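Local coordinates for glutathione S-transferase (Rhodospirillum rubrum F11, PDB 4O7H), which probably catalyses the conjugation of glutathione to electrophilic substrates, as expected of a two-domain, dimeric glutathione S-transferase, at residues A[2-7]-A[25-30]; A[11-16]-A[48-53]; A[92-97]-A[160-165]; A[117-122]-A[206-211]. All coordinates share one frame; numbering follows the deposited sequence.

Contact 1. Residues A[2-7]-A[25-30]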
loop_
_atom_site.group_PDB
_atom_site.type_symbol
_atom_site.label_atom_id
_atom_site.label_comp_id
_atom_site.label_asym_id
_atom_site.label_seq_id
_atom_site.Cartn_x
_atom_site.Cartn_y
_atom_site.Cartn_z
ATOM N N ARG A 2 -1.499 -24.917 -8.038
ATOM C CA ARG A 2 -1.398 -23.514 -7.559
ATOM C C ARG A 2 -0.028 -22.964 -7.836
ATOM O O ARG A 2 0.965 -23.629 -7.592
ATOM C CB ARG A 2 -1.671 -23.522 -6.058
ATOM C CG ARG A 2 -1.574 -22.201 -5.356
ATOM C CD ARG A 2 -1.801 -22.279 -3.866
ATOM N NE ARG A 2 -3.088 -22.791 -3.456
ATOM C CZ ARG A 2 -3.310 -23.944 -2.813
ATOM N NH1 ARG A 2 -2.307 -24.727 -2.489
ATOM N NH2 ARG A 2 -4.529 -24.266 -2.460
ATOM N N ARG A 3 0.064 -21.716 -8.307
ATOM C CA ARG A 3 1.341 -21.146 -8.751
ATOM C C ARG A 3 1.480 -19.712 -8.284
ATOM O O ARG A 3 0.471 -18.970 -8.188
ATOM C CB ARG A 3 1.404 -21.179 -10.259
ATOM C CG ARG A 3 2.442 -20.379 -10.952
ATOM C CD ARG A 3 1.965 -20.435 -12.428
ATOM N NE ARG A 3 2.231 -21.797 -12.902
ATOM C CZ ARG A 3 2.600 -22.083 -14.126
ATOM N NH1 ARG A 3 2.626 -21.121 -15.022
ATOM N NH2 ARG A 3 2.956 -23.316 -14.437
ATOM N N LEU A 4 2.708 -19.350 -7.973
ATOM C CA LEU A 4 3.031 -17.966 -7.618
ATOM C C LEU A 4 4.096 -17.422 -8.565
ATOM O O LEU A 4 5.235 -17.942 -8.659
ATOM C CB LEU A 4 3.536 -17.897 -6.158
ATOM C CG LEU A 4 3.795 -16.470 -5.715
ATOM C CD1 LEU A 4 2.471 -15.774 -5.487
ATOM C CD2 LEU A 4 4.714 -16.410 -4.516
ATOM N N TYR A 5 3.739 -16.380 -9.291
ATOM C CA TYR A 5 4.691 -15.607 -10.047
ATOM C C TYR A 5 5.425 -14.680 -9.106
ATOM O O TYR A 5 4.795 -13.862 -8.366
ATOM C CB TYR A 5 4.013 -14.826 -11.191
ATOM C CG TYR A 5 3.473 -15.701 -12.302
ATOM C CD1 TYR A 5 2.200 -16.253 -12.223
ATOM C CD2 TYR A 5 4.261 -16.020 -13.390
ATOM C CE1 TYR A 5 1.705 -17.076 -13.208
ATOM C CE2 TYR A 5 3.789 -16.849 -14.375
ATOM C CZ TYR A 5 2.532 -17.384 -14.278
ATOM O OH TYR A 5 2.024 -18.219 -15.291
ATOM N N HIS A 6 6.750 -14.756 -9.121
ATOM C CA HIS A 6 7.538 -14.017 -8.146
ATOM C C HIS A 6 8.901 -13.617 -8.734
ATOM O O HIS A 6 9.292 -14.068 -9.828
ATOM C CB HIS A 6 7.753 -14.864 -6.879
ATOM C CG HIS A 6 8.882 -15.839 -6.986
ATOM N ND1 HIS A 6 10.094 -15.624 -6.370
ATOM C CD2 HIS A 6 8.978 -17.028 -7.618
ATOM C CE1 HIS A 6 10.911 -16.620 -6.660
ATOM N NE2 HIS A 6 10.256 -17.496 -7.406
ATOM N N HIS A 7 9.641 -12.839 -7.986
ATOM C CA HIS A 7 11.070 -12.741 -8.177
ATOM C C HIS A 7 11.715 -12.426 -6.868
ATOM O O HIS A 7 11.082 -11.879 -5.960
ATOM C CB HIS A 7 11.494 -11.821 -9.313
ATOM C CG HIS A 7 11.172 -10.393 -9.148
ATOM N ND1 HIS A 7 11.831 -9.569 -8.263
ATOM C CD2 HIS A 7 10.331 -9.587 -9.846
ATOM C CE1 HIS A 7 11.383 -8.329 -8.382
ATOM N NE2 HIS A 7 10.477 -8.310 -9.345
ATOM N N LEU A 25 0.355 -24.318 2.366
ATOM C CA LEU A 25 -0.206 -24.371 1.037
ATOM C C LEU A 25 0.863 -24.657 0.042
ATOM O O LEU A 25 1.817 -23.879 -0.113
ATOM C CB LEU A 25 -0.922 -23.047 0.702
ATOM C CG LEU A 25 -2.009 -22.647 1.668
ATOM C CD1 LEU A 25 -2.503 -21.257 1.333
ATOM C CD2 LEU A 25 -3.164 -23.652 1.525
ATOM N N ASP A 26 0.717 -25.745 -0.692
ATOM C CA ASP A 26 1.689 -26.076 -1.696
ATOM C C ASP A 26 1.532 -25.123 -2.911
ATOM O O ASP A 26 0.443 -24.706 -3.224
ATOM C CB ASP A 26 1.471 -27.512 -2.157
ATOM C CG ASP A 26 1.689 -28.526 -1.034
ATOM O OD1 ASP A 26 2.570 -28.306 -0.176
ATOM O OD2 ASP A 26 0.965 -29.543 -1.025
ATOM N N TYR A 27 2.627 -24.827 -3.562
ATOM C CA TYR A 27 2.609 -24.020 -4.757
ATOM C C TYR A 27 3.855 -24.215 -5.591
ATOM O O TYR A 27 4.930 -24.564 -5.086
ATOM C CB TYR A 27 2.424 -22.512 -4.434
ATOM C CG TYR A 27 3.644 -21.922 -3.818
ATOM C CD1 TYR A 27 3.946 -22.140 -2.463
ATOM C CD2 TYR A 27 4.570 -21.179 -4.577
ATOM C CE1 TYR A 27 5.084 -21.592 -1.902
ATOM C CE2 TYR A 27 5.709 -20.646 -4.022
ATOM C CZ TYR A 27 5.983 -20.852 -2.690
ATOM O OH TYR A 27 7.118 -20.327 -2.176
ATOM N N GLU A 28 3.719 -23.927 -6.884
ATOM C CA GLU A 28 4.836 -23.877 -7.796
ATOM C C GLU A 28 5.350 -22.449 -7.944
ATOM O O GLU A 28 4.574 -21.534 -8.305
ATOM C CB GLU A 28 4.424 -24.384 -9.182
ATOM C CG GLU A 28 5.539 -24.315 -10.211
ATOM C CD GLU A 28 5.090 -24.799 -11.602
ATOM O OE1 GLU A 28 3.875 -25.076 -11.824
ATOM O OE2 GLU A 28 5.976 -24.862 -12.480
ATOM N N ALA A 29 6.606 -22.235 -7.634
ATOM C CA ALA A 29 7.209 -20.908 -7.755
ATOM C C ALA A 29 7.667 -20.682 -9.159
ATOM O O ALA A 29 8.475 -21.488 -9.690
ATOM C CB ALA A 29 8.390 -20.719 -6.820
ATOM N N VAL A 30 7.181 -19.599 -9.775
ATOM C CA VAL A 30 7.537 -19.270 -11.151
ATOM C C VAL A 30 8.143 -17.877 -11.235
ATOM O O VAL A 30 7.512 -16.889 -10.858
ATOM C CB VAL A 30 6.306 -19.339 -12.054
ATOM C CG1 VAL A 30 6.675 -19.023 -13.509
ATOM C CG2 VAL A 30 5.653 -20.706 -11.936
HETATM O O HOH W 1 -1.865 -27.091 -0.774
#

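Contact 2. Residues A[11-16]-A[48-53]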
loop_
_atom_site.group_PDB
_atom_site.type_symbol
_atom_site.label_atom_id
_atom_site.label_comp_id
_atom_site.label_asym_id
_atom_site.label_seq_id
_atom_site.Cartn_x
_atom_site.Cartn_y
_atom_site.Cartn_z
ATOM N N PRO A 11 9.928 -7.542 -2.246
ATOM C CA PRO A 11 9.509 -7.829 -0.877
ATOM C C PRO A 11 8.113 -8.381 -0.782
ATOM O O PRO A 11 7.857 -9.234 0.076
ATOM C CB PRO A 11 9.619 -6.494 -0.169
ATOM C CG PRO A 11 9.687 -5.470 -1.251
ATOM C CD PRO A 11 10.273 -6.121 -2.436
ATOM N N ALA A 12 7.202 -7.894 -1.599
ATOM C CA ALA A 12 5.856 -8.396 -1.556
ATOM C C ALA A 12 5.760 -9.859 -1.946
ATOM O O ALA A 12 5.007 -10.638 -1.382
ATOM C CB ALA A 12 4.962 -7.569 -2.462
ATOM N N ALA A 13 6.519 -10.231 -2.962
ATOM C CA ALA A 13 6.530 -11.617 -3.394
ATOM C C ALA A 13 7.164 -12.511 -2.357
ATOM O O ALA A 13 6.641 -13.615 -2.093
ATOM C CB ALA A 13 7.207 -11.759 -4.757
ATOM N N ARG A 14 8.234 -12.039 -1.720
ATOM C CA ARG A 14 8.801 -12.792 -0.606
ATOM C C ARG A 14 7.758 -13.020 0.450
ATOM O O ARG A 14 7.614 -14.138 0.980
ATOM C CB ARG A 14 10.032 -12.100 -0.037
ATOM C CG ARG A 14 11.282 -12.137 -0.925
ATOM C CD ARG A 14 12.534 -11.574 -0.211
ATOM N NE ARG A 14 13.683 -11.837 -1.075
ATOM C CZ ARG A 14 14.877 -12.254 -0.674
ATOM N NH1 ARG A 14 15.183 -12.338 0.601
ATOM N NH2 ARG A 14 15.775 -12.589 -1.595
ATOM N N LYS A 15 7.041 -11.966 0.808
ATOM C CA LYS A 15 5.993 -12.087 1.818
ATOM C C LYS A 15 4.957 -13.142 1.490
ATOM O O LYS A 15 4.562 -13.939 2.335
ATOM C CB LYS A 15 5.320 -10.741 2.115
ATOM C CG LYS A 15 3.958 -10.945 2.783
ATOM C CD LYS A 15 3.467 -9.737 3.459
ATOM C CE LYS A 15 3.200 -8.638 2.516
ATOM N NZ LYS A 15 2.646 -7.531 3.333
ATOM N N VAL A 16 4.481 -13.174 0.246
ATOM C CA VAL A 16 3.498 -14.161 -0.136
ATOM C C VAL A 16 4.065 -15.595 -0.071
ATOM O O VAL A 16 3.401 -16.506 0.406
ATOM C CB VAL A 16 2.888 -13.822 -1.507
ATOM C CG1 VAL A 16 1.935 -14.919 -1.961
ATOM C CG2 VAL A 16 2.069 -12.515 -1.457
ATOM N N GLY A 48 1.906 -5.126 -14.188
ATOM C CA GLY A 48 3.221 -5.652 -14.588
ATOM C C GLY A 48 4.146 -5.895 -13.414
ATOM O O GLY A 48 5.379 -5.797 -13.552
ATOM N N GLU A 49 3.544 -6.215 -12.266
ATOM C CA GLU A 49 4.303 -6.517 -11.062
ATOM C C GLU A 49 4.080 -7.942 -10.610
ATOM O O GLU A 49 3.018 -8.511 -10.867
ATOM C CB GLU A 49 3.844 -5.619 -9.926
ATOM C CG GLU A 49 3.873 -4.124 -10.227
ATOM C CD GLU A 49 5.184 -3.452 -9.970
ATOM O OE1 GLU A 49 6.242 -4.165 -9.851
ATOM O OE2 GLU A 49 5.147 -2.178 -9.857
ATOM N N VAL A 50 5.073 -8.471 -9.884
ATOM C CA VAL A 50 4.872 -9.598 -9.015
ATOM C C VAL A 50 4.566 -9.109 -7.569
ATOM O O VAL A 50 4.976 -8.006 -7.197
ATOM C CB VAL A 50 6.071 -10.560 -8.995
ATOM C CG1 VAL A 50 6.210 -11.217 -10.366
ATOM C CG2 VAL A 50 7.353 -9.830 -8.570
ATOM N N PRO A 51 3.889 -9.924 -6.756
ATOM C CA PRO A 51 3.390 -11.294 -6.966
ATOM C C PRO A 51 2.047 -11.385 -7.643
ATOM O O PRO A 51 1.203 -10.461 -7.584
ATOM C CB PRO A 51 3.259 -11.851 -5.558
ATOM C CG PRO A 51 2.944 -10.630 -4.727
ATOM C CD PRO A 51 3.685 -9.492 -5.355
ATOM N N VAL A 52 1.852 -12.527 -8.313
ATOM C CA VAL A 52 0.540 -12.908 -8.810
ATOM C C VAL A 52 0.317 -14.381 -8.418
ATOM O O VAL A 52 1.182 -15.238 -8.724
ATOM C CB VAL A 52 0.459 -12.790 -10.347
ATOM C CG1 VAL A 52 -0.906 -13.212 -10.838
ATOM C CG2 VAL A 52 0.728 -11.347 -10.762
ATOM N N LEU A 53 -0.802 -14.667 -7.784
ATOM C CA LEU A 53 -1.197 -16.023 -7.422
ATOM C C LEU A 53 -2.235 -16.542 -8.411
ATOM O O LEU A 53 -3.234 -15.836 -8.685
ATOM C CB LEU A 53 -1.767 -16.049 -6.015
ATOM C CG LEU A 53 -2.249 -17.385 -5.424
ATOM C CD1 LEU A 53 -1.072 -18.297 -5.115
ATOM C CD2 LEU A 53 -3.100 -17.126 -4.211
#

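Contact 3. Residues A[92-97]-A[160-165]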
loop_
_atom_site.group_PDB
_atom_site.type_symbol
_atom_site.label_atom_id
_atom_site.label_comp_id
_atom_site.label_asym_id
_atom_site.label_seq_id
_atom_site.Cartn_x
_atom_site.Cartn_y
_atom_site.Cartn_z
ATOM N N ARG A 92 -2.507 -4.795 10.447
ATOM C CA ARG A 92 -2.588 -4.035 9.189
ATOM C C ARG A 92 -1.830 -2.692 9.244
ATOM O O ARG A 92 -1.173 -2.281 8.246
ATOM C CB ARG A 92 -4.033 -3.885 8.726
ATOM C CG ARG A 92 -4.670 -5.189 8.331
ATOM C CD ARG A 92 -5.938 -4.978 7.564
ATOM N NE ARG A 92 -6.654 -6.196 7.177
ATOM C CZ ARG A 92 -7.713 -6.714 7.801
ATOM N NH1 ARG A 92 -8.205 -6.196 8.917
ATOM N NH2 ARG A 92 -8.298 -7.756 7.285
ATOM N N ARG A 93 -1.875 -2.023 10.405
ATOM C CA ARG A 93 -1.076 -0.840 10.645
ATOM C C ARG A 93 0.390 -1.120 10.402
ATOM O O ARG A 93 1.065 -0.342 9.725
ATOM C CB ARG A 93 -1.287 -0.296 12.101
ATOM C CG ARG A 93 -0.487 0.967 12.385
ATOM C CD ARG A 93 -0.597 1.399 13.856
ATOM N NE ARG A 93 0.180 0.565 14.781
ATOM C CZ ARG A 93 1.489 0.706 14.946
ATOM N NH1 ARG A 93 2.162 1.609 14.230
ATOM N NH2 ARG A 93 2.117 -0.070 15.805
ATOM N N LEU A 94 0.868 -2.201 10.992
ATOM C CA LEU A 94 2.288 -2.526 10.906
ATOM C C LEU A 94 2.654 -3.019 9.514
ATOM O O LEU A 94 3.740 -2.700 8.994
ATOM C CB LEU A 94 2.664 -3.538 11.997
ATOM C CG LEU A 94 2.800 -2.872 13.372
ATOM C CD1 LEU A 94 2.835 -3.950 14.426
ATOM C CD2 LEU A 94 4.028 -1.976 13.443
ATOM N N VAL A 95 1.767 -3.796 8.881
ATOM C CA VAL A 95 1.975 -4.122 7.454
ATOM C C VAL A 95 2.211 -2.848 6.666
ATOM O O VAL A 95 3.147 -2.770 5.851
ATOM C CB VAL A 95 0.803 -4.957 6.866
ATOM C CG1 VAL A 95 0.894 -5.048 5.359
ATOM C CG2 VAL A 95 0.860 -6.336 7.473
ATOM N N ALA A 96 1.333 -1.852 6.834
ATOM C CA ALA A 96 1.517 -0.581 6.141
ATOM C C ALA A 96 2.808 0.145 6.557
ATOM O O ALA A 96 3.459 0.759 5.706
ATOM C CB ALA A 96 0.326 0.335 6.386
ATOM N N TRP A 97 3.144 0.124 7.824
ATOM C CA TRP A 97 4.403 0.744 8.263
ATOM C C TRP A 97 5.570 0.232 7.382
ATOM O O TRP A 97 6.404 1.023 6.890
ATOM C CB TRP A 97 4.686 0.393 9.691
ATOM C CG TRP A 97 5.968 0.969 10.171
ATOM C CD1 TRP A 97 7.213 0.443 9.982
ATOM C CD2 TRP A 97 6.153 2.178 10.930
ATOM N NE1 TRP A 97 8.156 1.254 10.548
ATOM C CE2 TRP A 97 7.513 2.306 11.170
ATOM C CE3 TRP A 97 5.278 3.140 11.455
ATOM C CZ2 TRP A 97 8.059 3.384 11.893
ATOM C CZ3 TRP A 97 5.799 4.178 12.153
ATOM C CH2 TRP A 97 7.170 4.298 12.383
ATOM N N THR A 160 2.262 -12.842 12.749
ATOM C CA THR A 160 1.263 -12.336 11.799
ATOM C C THR A 160 1.957 -11.808 10.562
ATOM O O THR A 160 3.195 -11.829 10.448
ATOM C CB THR A 160 0.442 -11.185 12.375
ATOM O OG1 THR A 160 1.301 -10.066 12.649
ATOM C CG2 THR A 160 -0.269 -11.647 13.621
ATOM N N TYR A 161 1.133 -11.308 9.652
ATOM C CA TYR A 161 1.639 -10.655 8.449
ATOM C C TYR A 161 2.579 -9.501 8.853
ATOM O O TYR A 161 3.424 -9.077 8.083
ATOM C CB TYR A 161 0.501 -10.106 7.609
ATOM C CG TYR A 161 -0.206 -11.151 6.801
ATOM C CD1 TYR A 161 0.504 -11.939 5.916
ATOM C CD2 TYR A 161 -1.554 -11.331 6.874
ATOM C CE1 TYR A 161 -0.139 -12.864 5.152
ATOM C CE2 TYR A 161 -2.192 -12.255 6.091
ATOM C CZ TYR A 161 -1.468 -13.050 5.270
ATOM O OH TYR A 161 -2.126 -13.976 4.509
ATOM N N ALA A 162 2.447 -8.935 10.043
ATOM C CA ALA A 162 3.391 -7.887 10.426
ATOM C C ALA A 162 4.801 -8.365 10.486
ATOM O O ALA A 162 5.749 -7.712 9.955
ATOM C CB ALA A 162 2.986 -7.291 11.772
ATOM N N ASP A 163 5.020 -9.477 11.181
ATOM C CA ASP A 163 6.362 -10.056 11.264
ATOM C C ASP A 163 6.862 -10.486 9.882
ATOM O O ASP A 163 8.022 -10.246 9.510
ATOM C CB ASP A 163 6.345 -11.299 12.151
ATOM C CG ASP A 163 5.807 -11.025 13.526
ATOM O OD1 ASP A 163 6.616 -10.627 14.410
ATOM O OD2 ASP A 163 4.565 -11.208 13.711
ATOM N N ILE A 164 5.953 -11.065 9.091
ATOM C CA ILE A 164 6.368 -11.563 7.778
ATOM C C ILE A 164 6.821 -10.400 6.886
ATOM O O ILE A 164 7.877 -10.440 6.254
ATOM C CB ILE A 164 5.266 -12.337 7.121
ATOM C CG1 ILE A 164 4.978 -13.635 7.917
ATOM C CG2 ILE A 164 5.673 -12.752 5.723
ATOM C CD1 ILE A 164 3.716 -14.294 7.458
ATOM N N THR A 165 6.029 -9.337 6.867
ATOM C CA THR A 165 6.313 -8.170 6.031
ATOM C C THR A 165 7.661 -7.530 6.442
ATOM O O THR A 165 8.537 -7.327 5.607
ATOM C CB THR A 165 5.157 -7.149 6.106
ATOM O OG1 THR A 165 3.912 -7.801 5.752
ATOM C CG2 THR A 165 5.432 -5.977 5.153
#

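Contact 4. Residues A[117-122]-A[206-211]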
loop_
_atom_site.group_PDB
_atom_site.type_symbol
_atom_site.label_atom_id
_atom_site.label_comp_id
_atom_site.label_asym_id
_atom_site.label_seq_id
_atom_site.Cartn_x
_atom_site.Cartn_y
_atom_site.Cartn_z
ATOM N N LYS A 117 20.251 -2.811 -9.923
ATOM C CA LYS A 117 21.146 -2.222 -10.923
ATOM C C LYS A 117 22.190 -3.193 -11.375
ATOM O O LYS A 117 22.612 -3.152 -12.535
ATOM C CB LYS A 117 21.796 -0.954 -10.421
ATOM C CG LYS A 117 20.884 0.240 -10.604
ATOM C CD LYS A 117 21.647 1.545 -10.687
ATOM C CE LYS A 117 20.877 2.628 -9.968
ATOM N NZ LYS A 117 21.357 4.014 -10.205
ATOM N N ARG A 118 22.609 -4.077 -10.481
ATOM C CA ARG A 118 23.589 -5.078 -10.845
ATOM C C ARG A 118 22.959 -6.182 -11.674
ATOM O O ARG A 118 23.594 -6.744 -12.574
ATOM C CB ARG A 118 24.263 -5.632 -9.600
ATOM C CG ARG A 118 25.125 -4.608 -8.877
ATOM C CD ARG A 118 25.864 -5.261 -7.733
ATOM N NE ARG A 118 26.550 -6.487 -8.145
ATOM C CZ ARG A 118 27.149 -7.317 -7.293
ATOM N NH1 ARG A 118 27.162 -7.037 -6.002
ATOM N NH2 ARG A 118 27.747 -8.415 -7.732
ATOM N N VAL A 119 21.695 -6.494 -11.401
ATOM C CA VAL A 119 21.003 -7.482 -12.199
ATOM C C VAL A 119 20.809 -7.037 -13.661
ATOM O O VAL A 119 20.944 -7.852 -14.559
ATOM C CB VAL A 119 19.642 -7.867 -11.585
ATOM C CG1 VAL A 119 18.885 -8.749 -12.542
ATOM C CG2 VAL A 119 19.858 -8.583 -10.272
ATOM N N ILE A 120 20.484 -5.764 -13.885
ATOM C CA ILE A 120 20.278 -5.228 -15.254
ATOM C C ILE A 120 21.485 -4.366 -15.698
ATOM O O ILE A 120 22.486 -4.270 -14.978
ATOM C CB ILE A 120 18.978 -4.387 -15.367
ATOM C CG1 ILE A 120 19.172 -3.001 -14.757
ATOM C CG2 ILE A 120 17.805 -5.085 -14.694
ATOM C CD1 ILE A 120 17.891 -2.260 -14.443
ATOM N N SER A 121 21.401 -3.728 -16.865
ATOM C CA SER A 121 22.484 -2.825 -17.309
ATOM C C SER A 121 22.636 -1.596 -16.386
ATOM O O SER A 121 23.569 -0.809 -16.531
ATOM C CB SER A 121 22.226 -2.334 -18.750
ATOM O OG SER A 121 22.050 -3.399 -19.680
ATOM N N GLY A 122 21.735 -1.478 -15.418
ATOM C CA GLY A 122 21.370 -0.211 -14.765
ATOM C C GLY A 122 22.397 0.870 -14.483
ATOM O O GLY A 122 22.046 2.055 -14.421
ATOM N N GLU A 206 17.973 -19.453 -1.850
ATOM C CA GLU A 206 17.976 -19.031 -3.246
ATOM C C GLU A 206 18.847 -17.773 -3.419
ATOM O O GLU A 206 19.089 -17.007 -2.483
ATOM C CB GLU A 206 16.506 -18.833 -3.728
ATOM C CG GLU A 206 15.698 -20.112 -3.702
ATOM C CD GLU A 206 14.223 -19.929 -4.117
ATOM O OE1 GLU A 206 13.905 -18.826 -4.627
ATOM O OE2 GLU A 206 13.472 -20.903 -3.940
ATOM N N THR A 207 19.363 -17.580 -4.625
ATOM C CA THR A 207 20.188 -16.431 -4.928
ATOM C C THR A 207 19.613 -15.675 -6.118
ATOM O O THR A 207 18.810 -16.190 -6.874
ATOM C CB THR A 207 21.615 -16.848 -5.281
ATOM O OG1 THR A 207 21.564 -17.790 -6.356
ATOM C CG2 THR A 207 22.335 -17.476 -4.071
ATOM N N ILE A 208 20.039 -14.433 -6.239
ATOM C CA ILE A 208 19.672 -13.602 -7.330
ATOM C C ILE A 208 20.996 -13.253 -8.032
ATOM O O ILE A 208 21.787 -12.452 -7.540
ATOM C CB ILE A 208 18.950 -12.351 -6.816
ATOM C CG1 ILE A 208 17.671 -12.769 -6.077
ATOM C CG2 ILE A 208 18.624 -11.431 -7.971
ATOM C CD1 ILE A 208 17.580 -12.216 -4.691
ATOM N N SER A 209 21.210 -13.866 -9.191
ATOM C CA SER A 209 22.413 -13.618 -9.977
ATOM C C SER A 209 22.466 -12.156 -10.420
ATOM O O SER A 209 21.444 -11.578 -10.797
ATOM C CB SER A 209 22.412 -14.549 -11.183
ATOM O OG SER A 209 23.520 -14.259 -12.020
ATOM N N PRO A 210 23.652 -11.536 -10.388
ATOM C CA PRO A 210 24.965 -12.061 -10.053
ATOM C C PRO A 210 25.420 -11.643 -8.653
ATOM O O PRO A 210 26.628 -11.495 -8.401
ATOM C CB PRO A 210 25.852 -11.346 -11.076
ATOM C CG PRO A 210 25.270 -9.975 -11.111
ATOM C CD PRO A 210 23.766 -10.186 -10.967
ATOM N N ILE A 211 24.474 -11.369 -7.757
ATOM C CA ILE A 211 24.868 -10.848 -6.460
ATOM C C ILE A 211 25.048 -11.993 -5.447
ATOM O O ILE A 211 24.183 -12.851 -5.293
ATOM C CB ILE A 211 23.857 -9.822 -5.911
ATOM C CG1 ILE A 211 23.660 -8.666 -6.901
ATOM C CG2 ILE A 211 24.333 -9.273 -4.585
ATOM C CD1 ILE A 211 22.345 -8.703 -7.639
#

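Contact 1. Residues A[2-7]-A[25-30]
Asp26 O takes Arg2 NH1 at 2.8 Å, a bond in the guanidinium plane and on a lone pair of the carbonyl. The same NH1 donates to a water that also accepts from Asp26 N, while NE and NH2 of Arg2 turn to Glu55 and Tyr75. From Arg2 onward the two segments run parallel, strand axes 4.7 Å apart: Glu28 N bonds Arg2 O, Leu4 N bonds Glu28 O, Val30 N reaches Leu4 O at 2.8 Å, and His6 N bonds Val30 O. These are the parallel strands of the beta-alpha-beta unit that opens the thioredoxin-like domain, with helix 11-22 as crossover. On the face carrying Arg3, Tyr5 and Val30, Arg3 CG is anti to the backbone N (chi1 166°) and touches Val30 CG2 at 3.4 Å; that methyl also lies over one guanidinium face toward its rim. Arg3 NH2 forms a long salt bridge of 3.3 Å to Glu28 OE1, met from above the carboxylate plane, and Arg3 NH1 donates to Tyr5 OH at 3.0 Å. An alanine in place of Arg3 would probably leave Glu28 without this counter-charge and uncover Val30 CG2. On the other face, Leu4 CB packs against Tyr27 CD2, and Tyr27 OH bonds Arg17.

Contact 2. Residues A[11-16]-A[48-53]
The cis-proline loop of the thioredoxin-like fold meets the first turns of helix 11-22 here, with Pro51 pressed against Ala12, Ala13 and Val16. The peptide bond between Val50 and Pro51 is cis, just before strand 52-54. CB, CG and CD of the ring each meet a different residue of the helix: CD lies 3.7 Å from Ala12 CB, CB is 4.0 Å from Ala13 CB, and CG is 3.9 Å from Val16 CG2. Val16 reaches the ring through CG2, anti to the carbonyl carbon, CG1 being anti to the backbone N (chi1 175°). The nearest alpha carbons, those of Ala13 and Pro51, are 4.8 Å apart, a close approach that the small alanine permits. Val50 adds a looser touch, its CG2 standing 4.3 Å from Ala13 CB. Leu4 of strand 3-6 and Ile67 of helix 64-74 also pack on both Pro51 and Val16, within the domain core. In glutathione transferases the backbone of the residue before the cis-proline commonly binds glutathione, a role Val50 would probably share. The side-chain contacts are all carbon to carbon, and the polar backbone atoms nearby form no hydrogen bond across the interface; helix and loop are held by shape and burial.

Contact 3. Residues A[92-97]-A[160-165]
Val95 CG2 fits against the first turn of helix 161-175, touching Tyr161 CB and Thr165 OG1, each at 3.8 Å. Its placement follows from the torsion: CG2 is anti to the carbonyl carbon, whereas CG1 is anti to the backbone N (chi1 169°). Val95 and Tyr161 point the same way side by side, but Val95 crosses Thr165 at about a right angle. This is the tight part of the contact, where the alpha carbons of Val95 and Ala162 come within 5.0 Å. A second close point is made by Leu94 CB and Ala162 CB, 3.8 Å apart. The short helix segments run almost parallel, 12° between their directions, with axes 8.3 Å apart.

The Thr165 hydroxyl donates to Tyr161 O at 2.7 Å, and Thr165 N reaches that oxygen from the opposite face of its carbonyl plane. Thr160 and Asp163 form a capping box at the start of the helix: Thr160 OG1 accepts from Ala162 N, and Asp163 OD2 accepts from Thr160 N at 3.0 Å. This fits the N-capping box that is a familiar feature of the glutathione transferase helical domain.

The looser side lies toward Arg93, which is partly exposed, makes no contact with 160-165 and packs on Pro46 of the second subunit; its guanidinium pairs with Glu90 and Tyr143. Val95 and Tyr161 also meet helices 11-22 and 64-74, joining the helical domain to the thioredoxin-like one. From the same turns of helix 85-119, Arg92 forms a salt bridge with Glu73 of the second subunit.

Contact 4. Residues A[117-122]-A[206-211]
Ile211 packs on one face of the Arg118 guanidinium, its CG1 over the centre, 3.7 Å from the plane. Arg118 CG is anti to the carbonyl carbon (chi1 -67°), and the chain bends at chi3, which turns NE toward Ile211; CZ then lies 3.8 Å from Ile211 CG1. Ile211 CG1 is likewise anti to its own carbonyl carbon, while chi2 of 106° lies away from a staggered value and puts CD1 against Val119 CG2 at 3.6 Å. The side chains of Val119 and Ile211 cross at about a right angle. The same methyl of Val119, anti to the carbonyl carbon, meets Ile208 CG2 at 3.9 Å and stands 3.4 Å from Ser209 O, giving it contacts with three residues of the loop. Pro210, preceded by a cis peptide bond, sets its CD 4.1 Å from Val119 CA. Within the loop, Ile211 N bonds Ile208 O at 2.9 Å, and Tyr175 OH joins both Ile208 N and Ile211 O. The contact joins the loop after helix 201-205 to the last turn of helix 85-119, within the helical part of the protein.

An alanine at Ile211 would probably open a gap beside Val119 CG2 and leave the Arg118 guanidinium freer to turn. Arg118 NH2 is 3.3 Å from Pro210 O, but at a poor angle for a hydrogen bond; across this contact the arginine therefore appears to rest mainly on apolar packing against one face.

Contacts 2 and 3 are buried, whereas contacts 1 and 4 lie nearer the surface. Contact 1 is chiefly polar, built on backbone bonds between parallel strands, with Arg2 bonding a carbonyl and an Arg3-Glu28 salt bridge at the margin; the other three rely on side-chain packing across their segments. Contacts 1 and 2 share one sheet and touch where Tyr5 N probably bonds Val52 O, 2.9 Å away. Contact 2 reaches contact 3 through Lys15 NZ, probably hydrogen-bonded to Thr165 OG1 at 2.7 Å, a polar link between the two domains. Contacts 3 and 4 both use helix 85-119 but do not touch, their centres being about 27 Å apart on opposite sides of the chain's centre.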